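Local coordinates for putative uncharacterized protein (PDB 4HR1) that is of unknown function but folds as a bundle of helices and packs against a second copy of itself in the crystal, at the interface of chains B and A. Coordinates in Å, arbitrary orientation; residue numbers count along the deposited sequence, not the author numbering. Chains: chain A, Putative uncharacterized protein; chain B, Putative uncharacterized protein.

The interface of chains B and A. Residues chain B 58-59, 62; chain A 22, 101, 110-111, 114.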
loop_
_atom_site.group_PDB
_atom_site.type_symbol
_atom_site.label_atom_id
_atom_site.label_comp_id
_atom_site.label_asym_id
_atom_site.label_seq_id
_atom_site.Cartn_x
_atom_site.Cartn_y
_atom_site.Cartn_z
ATOM N N VAL B 58 -3.549 11.784 -5.821
ATOM C CA VAL B 58 -3.661 10.573 -6.620
ATOM C C VAL B 58 -4.703 10.828 -7.728
ATOM O O VAL B 58 -4.369 10.631 -8.892
ATOM C CB VAL B 58 -3.958 9.337 -5.751
ATOM C CG1 VAL B 58 -3.927 8.051 -6.578
ATOM C CG2 VAL B 58 -2.986 9.255 -4.577
ATOM N N TYR B 59 -5.905 11.391 -7.387
ATOM C CA TYR B 59 -6.887 11.768 -8.413
ATOM C C TYR B 59 -6.497 13.049 -9.138
ATOM O O TYR B 59 -6.535 13.066 -10.379
ATOM C CB TYR B 59 -8.358 11.900 -7.908
ATOM C CG TYR B 59 -9.293 12.349 -9.027
ATOM C CD1 TYR B 59 -9.453 11.578 -10.178
ATOM C CD2 TYR B 59 -9.900 13.604 -8.998
ATOM C CE1 TYR B 59 -10.220 12.027 -11.253
ATOM C CE2 TYR B 59 -10.705 14.048 -10.053
ATOM C CZ TYR B 59 -10.857 13.256 -11.183
ATOM O OH TYR B 59 -11.608 13.689 -12.253
ATOM N N TYR B 62 -4.103 12.812 -12.136
ATOM C CA TYR B 62 -4.735 12.153 -13.283
ATOM C C TYR B 62 -5.637 13.126 -14.029
ATOM O O TYR B 62 -5.551 13.212 -15.256
ATOM C CB TYR B 62 -5.531 10.902 -12.836
ATOM C CG TYR B 62 -6.404 10.305 -13.926
ATOM C CD1 TYR B 62 -5.849 9.537 -14.951
ATOM C CD2 TYR B 62 -7.774 10.562 -13.970
ATOM C CE1 TYR B 62 -6.640 9.029 -15.986
ATOM C CE2 TYR B 62 -8.574 10.055 -14.998
ATOM C CZ TYR B 62 -8.004 9.289 -16.005
ATOM O OH TYR B 62 -8.796 8.787 -17.019
ATOM N N PHE A 22 -7.531 6.872 -5.285
ATOM C CA PHE A 22 -7.967 7.542 -6.493
ATOM C C PHE A 22 -9.504 7.767 -6.443
ATOM O O PHE A 22 -9.963 8.816 -6.892
ATOM C CB PHE A 22 -7.534 6.709 -7.713
ATOM C CG PHE A 22 -7.954 7.217 -9.072
ATOM C CD1 PHE A 22 -9.085 6.709 -9.704
ATOM C CD2 PHE A 22 -7.185 8.156 -9.752
ATOM C CE1 PHE A 22 -9.476 7.174 -10.969
ATOM C CE2 PHE A 22 -7.580 8.625 -11.013
ATOM C CZ PHE A 22 -8.723 8.125 -11.617
ATOM N N LEU A 101 -16.570 7.797 -13.281
ATOM C CA LEU A 101 -15.160 8.118 -13.533
ATOM C C LEU A 101 -14.724 7.696 -14.941
ATOM O O LEU A 101 -13.847 8.325 -15.535
ATOM C CB LEU A 101 -14.265 7.442 -12.493
ATOM C CG LEU A 101 -13.539 8.369 -11.567
ATOM C CD1 LEU A 101 -12.983 7.614 -10.407
ATOM C CD2 LEU A 101 -12.450 9.150 -12.307
ATOM N N LYS A 110 -7.250 3.375 -19.212
ATOM C CA LYS A 110 -6.492 4.609 -18.980
ATOM C C LYS A 110 -6.281 4.907 -17.493
ATOM O O LYS A 110 -5.220 5.419 -17.117
ATOM C CB LYS A 110 -7.129 5.809 -19.696
ATOM C CG LYS A 110 -6.463 6.153 -21.022
ATOM C CD LYS A 110 -7.366 5.823 -22.210
ATOM C CE LYS A 110 -6.681 5.998 -23.544
ATOM N NZ LYS A 110 -7.580 5.621 -24.663
ATOM N N ILE A 111 -7.270 4.564 -16.657
ATOM C CA ILE A 111 -7.187 4.750 -15.217
ATOM C C ILE A 111 -6.233 3.705 -14.615
ATOM O O ILE A 111 -5.399 4.064 -13.780
ATOM C CB ILE A 111 -8.598 4.759 -14.570
ATOM C CG1 ILE A 111 -9.368 6.040 -14.961
ATOM C CG2 ILE A 111 -8.508 4.610 -13.048
ATOM C CD1 ILE A 111 -10.887 6.017 -14.669
ATOM N N TYR A 114 -2.627 4.481 -15.421
ATOM C CA TYR A 114 -2.227 5.568 -14.528
ATOM C C TYR A 114 -1.915 5.001 -13.138
ATOM O O TYR A 114 -1.011 5.481 -12.475
ATOM C CB TYR A 114 -3.328 6.657 -14.448
ATOM C CG TYR A 114 -3.064 7.692 -13.368
ATOM C CD1 TYR A 114 -2.089 8.677 -13.540
ATOM C CD2 TYR A 114 -3.743 7.650 -12.150
ATOM C CE1 TYR A 114 -1.793 9.588 -12.528
ATOM C CE2 TYR A 114 -3.444 8.547 -11.123
ATOM C CZ TYR A 114 -2.476 9.523 -11.323
ATOM O OH TYR A 114 -2.163 10.414 -10.330
#
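B:Tyr62 and A:Phe22 meet with their rings directed across the interface because each CG lies anti to its backbone N (chi1 170° for the tyrosine). The two rings pack edge-to-face, with planes 74° apart: the CE2-CZ edge of A:Phe22 points at the face of B:Tyr62, toward its CD2 side, with CZ 3.5 Å from CD2. The same edge reaches into the angle between two adjacent tyrosines of chain B, since its CE2 lies in the plane of the B:Tyr59 ring, at the edge, 3.6 Å from CD1. These planes are also steeply inclined, which again gives edge-to-face packing, here with the B:Tyr59 edge pointing at A:Phe22. B:Tyr62 is held from another side by A:Tyr114, whose ring is capped by the B:Tyr62 CB methylene over its centre, 3.6 Å from the centroid, a CH-pi contact. At the far end of B:Tyr62, the phenol OH rests against the aliphatic CG1 of A:Ile111 at 3.5 Å, the two side chains crossing at about a right angle. A:Leu101 extends the apolar surface, its CD2 methyl 3.8 Å from CE1 of B:Tyr59.

A hydrogen bond accompanies this packing: the phenol OH of A:Tyr114 donates to the main-chain O of B:Val58 at 2.6 Å. The donor lies in the carbonyl plane, on a lone pair, with a C=O...donor angle of 139°. This bond probably tethers the phenol end against swinging, while the methylene over its face would resist the ring's turning.

The structure alone does not show whether this pairing persists outside the crystal. In the helical bundle, helix 34-63 of chain B presents its C-terminal end to helices 6-30 and 105-119 of chain A, with A:Leu101 contributed by a loop.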